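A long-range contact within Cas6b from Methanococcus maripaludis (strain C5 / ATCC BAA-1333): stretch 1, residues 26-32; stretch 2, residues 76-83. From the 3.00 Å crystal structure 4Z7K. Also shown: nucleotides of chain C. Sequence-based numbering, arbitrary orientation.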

# COMPACT_ATOMS: atom_id res chain seq x y z
N TYR B 26 -24.45 -1.24 4.40
CA TYR B 26 -25.87 -1.51 4.27
C TYR B 26 -26.53 -0.83 3.07
O TYR B 26 -27.47 -1.36 2.49
CB TYR B 26 -26.61 -1.08 5.55
CG TYR B 26 -28.10 -0.85 5.36
CD1 TYR B 26 -29.02 -1.86 5.60
CD2 TYR B 26 -28.57 0.39 4.91
CE1 TYR B 26 -30.37 -1.66 5.40
CE2 TYR B 26 -29.92 0.60 4.69
CZ TYR B 26 -30.82 -0.42 4.94
OH TYR B 26 -32.16 -0.20 4.72
N PHE B 27 -26.05 0.35 2.69
CA PHE B 27 -26.52 1.04 1.50
C PHE B 27 -25.91 0.45 0.23
O PHE B 27 -26.41 0.66 -0.88
CB PHE B 27 -26.24 2.54 1.61
CG PHE B 27 -27.24 3.28 2.45
CD1 PHE B 27 -27.04 3.42 3.83
CD2 PHE B 27 -28.38 3.85 1.89
CE1 PHE B 27 -27.94 4.11 4.62
CE2 PHE B 27 -29.29 4.54 2.68
CZ PHE B 27 -29.07 4.66 4.05
N ALA B 28 -24.77 -0.21 0.38
CA ALA B 28 -24.15 -0.87 -0.76
C ALA B 28 -24.98 -2.02 -1.32
O ALA B 28 -24.89 -2.29 -2.52
CB ALA B 28 -22.78 -1.37 -0.39
N LYS B 29 -25.81 -2.67 -0.50
CA LYS B 29 -26.63 -3.80 -0.98
C LYS B 29 -28.04 -3.41 -1.39
O LYS B 29 -28.51 -3.84 -2.44
CB LYS B 29 -26.71 -4.92 0.08
CG LYS B 29 -28.08 -5.63 0.15
CD LYS B 29 -28.35 -6.66 -0.98
CE LYS B 29 -29.73 -7.37 -0.71
NZ LYS B 29 -30.40 -7.99 -1.88
N LYS B 30 -28.70 -2.55 -0.61
CA LYS B 30 -30.02 -2.10 -1.04
C LYS B 30 -29.90 -1.15 -2.23
O LYS B 30 -30.88 -0.89 -2.93
CB LYS B 30 -30.79 -1.46 0.14
CG LYS B 30 -31.99 -0.60 -0.28
CD LYS B 30 -32.86 -0.12 0.88
CE LYS B 30 -33.79 -1.25 1.33
NZ LYS B 30 -34.74 -0.80 2.38
N TYR B 31 -28.69 -0.68 -2.51
CA TYR B 31 -28.51 0.16 -3.68
C TYR B 31 -27.27 -0.21 -4.47
O TYR B 31 -26.48 0.67 -4.81
CB TYR B 31 -28.43 1.63 -3.29
CG TYR B 31 -29.70 2.13 -2.65
CD1 TYR B 31 -30.67 2.75 -3.41
CD2 TYR B 31 -29.91 1.99 -1.28
CE1 TYR B 31 -31.81 3.19 -2.84
CE2 TYR B 31 -31.06 2.45 -0.69
CZ TYR B 31 -32.02 3.05 -1.47
OH TYR B 31 -33.18 3.50 -0.87
N ILE B 32 -27.14 -1.47 -4.85
CA ILE B 32 -26.11 -1.86 -5.80
C ILE B 32 -26.40 -1.10 -7.08
O ILE B 32 -25.51 -0.72 -7.80
CB ILE B 32 -26.04 -3.38 -6.07
CG1 ILE B 32 -26.45 -4.19 -4.85
CG2 ILE B 32 -24.64 -3.78 -6.45
CD1 ILE B 32 -26.75 -5.65 -5.18
N SER B 76 -33.71 11.61 -5.36
CA SER B 76 -34.38 10.77 -6.37
C SER B 76 -34.81 9.48 -5.72
O SER B 76 -35.99 9.08 -5.82
CB SER B 76 -33.50 10.49 -7.59
OG SER B 76 -32.58 9.44 -7.36
N LYS B 77 -33.89 8.80 -5.06
CA LYS B 77 -34.35 7.69 -4.28
C LYS B 77 -34.50 8.37 -2.93
O LYS B 77 -33.58 9.02 -2.47
CB LYS B 77 -33.39 6.52 -4.26
CG LYS B 77 -33.87 5.39 -3.34
CD LYS B 77 -35.39 5.29 -3.19
CE LYS B 77 -35.89 3.88 -2.88
NZ LYS B 77 -35.80 2.94 -4.05
N ARG B 78 -35.66 8.23 -2.32
CA ARG B 78 -36.02 8.91 -1.09
C ARG B 78 -35.37 8.24 0.09
O ARG B 78 -35.96 7.37 0.72
CB ARG B 78 -37.54 8.98 -0.95
CG ARG B 78 -38.25 8.67 -2.26
CD ARG B 78 -39.76 8.81 -2.23
NE ARG B 78 -40.25 9.04 -3.59
CZ ARG B 78 -41.41 9.62 -3.90
NH1 ARG B 78 -42.22 10.04 -2.93
NH2 ARG B 78 -41.77 9.77 -5.17
N ILE B 79 -34.09 8.55 0.27
CA ILE B 79 -33.28 8.09 1.40
C ILE B 79 -33.66 8.75 2.76
O ILE B 79 -33.52 8.14 3.83
CB ILE B 79 -31.80 8.30 1.08
CG1 ILE B 79 -31.47 7.48 -0.16
CG2 ILE B 79 -30.91 7.84 2.24
CD1 ILE B 79 -30.25 7.93 -0.86
N PHE B 80 -34.11 10.00 2.74
CA PHE B 80 -34.38 10.65 4.01
C PHE B 80 -35.68 10.12 4.62
O PHE B 80 -35.86 10.18 5.84
CB PHE B 80 -34.40 12.17 3.88
CG PHE B 80 -34.94 12.68 2.60
CD1 PHE B 80 -36.27 13.04 2.49
CD2 PHE B 80 -34.11 12.87 1.51
CE1 PHE B 80 -36.77 13.53 1.30
CE2 PHE B 80 -34.60 13.36 0.33
CZ PHE B 80 -35.93 13.70 0.22
N PHE B 81 -36.60 9.62 3.79
CA PHE B 81 -37.68 8.81 4.34
C PHE B 81 -37.28 7.37 4.21
O PHE B 81 -37.82 6.68 3.36
CB PHE B 81 -38.99 9.01 3.58
CG PHE B 81 -39.33 10.43 3.30
CD1 PHE B 81 -39.54 10.86 2.01
CD2 PHE B 81 -39.45 11.33 4.34
CE1 PHE B 81 -39.87 12.18 1.74
CE2 PHE B 81 -39.78 12.66 4.09
CZ PHE B 81 -39.99 13.08 2.78
N GLU B 82 -36.40 6.86 5.05
CA GLU B 82 -35.93 5.51 4.81
C GLU B 82 -36.40 4.55 5.86
O GLU B 82 -36.46 4.88 7.04
CB GLU B 82 -34.40 5.50 4.80
CG GLU B 82 -33.69 4.13 4.86
CD GLU B 82 -33.58 3.39 3.53
OE1 GLU B 82 -33.92 3.97 2.48
OE2 GLU B 82 -33.11 2.22 3.56
N LYS B 83 -36.79 3.37 5.43
CA LYS B 83 -37.19 2.35 6.39
C LYS B 83 -35.94 1.74 7.02
O LYS B 83 -34.85 1.86 6.45
CB LYS B 83 -38.09 1.28 5.77
CG LYS B 83 -39.36 1.87 5.19
CD LYS B 83 -39.90 2.92 6.15
CE LYS B 83 -41.31 3.39 5.80
NZ LYS B 83 -41.78 4.51 6.67
P U C 25 -20.07 -5.65 2.42
OP1 U C 25 -20.15 -6.97 1.73
OP2 U C 25 -21.15 -4.64 2.22
O5' U C 25 -19.97 -5.98 3.97
C5' U C 25 -19.16 -5.20 4.84
C4' U C 25 -19.67 -5.26 6.25
O4' U C 25 -20.67 -4.22 6.46
C3' U C 25 -20.36 -6.57 6.64
O3' U C 25 -19.45 -7.54 7.12
C2' U C 25 -21.38 -6.13 7.69
O2' U C 25 -20.79 -5.99 8.98
C1' U C 25 -21.78 -4.75 7.17
N1 U C 25 -23.00 -4.75 6.32
C2 U C 25 -24.18 -4.58 7.02
O2 U C 25 -24.20 -4.43 8.23
N3 U C 25 -25.34 -4.57 6.27
C4 U C 25 -25.42 -4.72 4.90
O4 U C 25 -26.53 -4.68 4.36
C5 U C 25 -24.16 -4.89 4.24
C6 U C 25 -23.02 -4.90 4.95

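The contact between the two stretches centres on one carboxylate. Glu-82 points from stretch 2 toward stretch 1, is buried, and meets three partners there. Glu-82 OE2 lies 2.8 Å from Tyr-26 OH, close to the plane of the tyrosine ring, a short hydrogen-bonding distance. Because that single hydroxyl proton has another acceptor within reach, the assignment of this bond remains open. Glu-82 OE2 also faces Lys-30, whose NZ stands 3.6 Å away in a long salt bridge; the charge of the lysine helps to offset that of a carboxylate removed from solvent. The other oxygen, Glu-82 OE1, accepts a weak hydrogen bond from Tyr-31 OH at 3.5 Å. Both carboxylate oxygens therefore have polar partners, and the two tyrosines suit their buried positions because each carries a hydroxyl at the end of an apolar ring, which meets the extended Glu-82 side chain between the two backbones.

The backbones themselves stay well apart, with Phe-27 CA and Ile-79 CA separated by 9.8 Å, so side chains make the connection. Tyr-26, Lys-30 and Tyr-31 all point toward stretch 2. The CA-to-CB bond of Phe-27 runs sideways, but with chi1 in the m well its ring comes nearer, and CE2 packs 3.7 Å from Ile-79 CG2. This pair is apolar and buried, leaving no polar side-chain group unsatisfied. Lys-77 adds aliphatic contact: its CG lies 3.1 Å from Tyr-31 CE1, at the ring edge, a tight approach.

Within the stretches, Tyr-31 N donates a weak bond to Phe-27 O (3.1 Å), and Ile-79 N donates to Lys-77 O (2.8 Å), bracing the otherwise irregular stretch 2. Altogether 318 Å² is buried, with Tyr-31 and Glu-82 contributing most. The RNA also approaches stretch 1, where U25 O4 lies 3.2 Å from Tyr-26 CA.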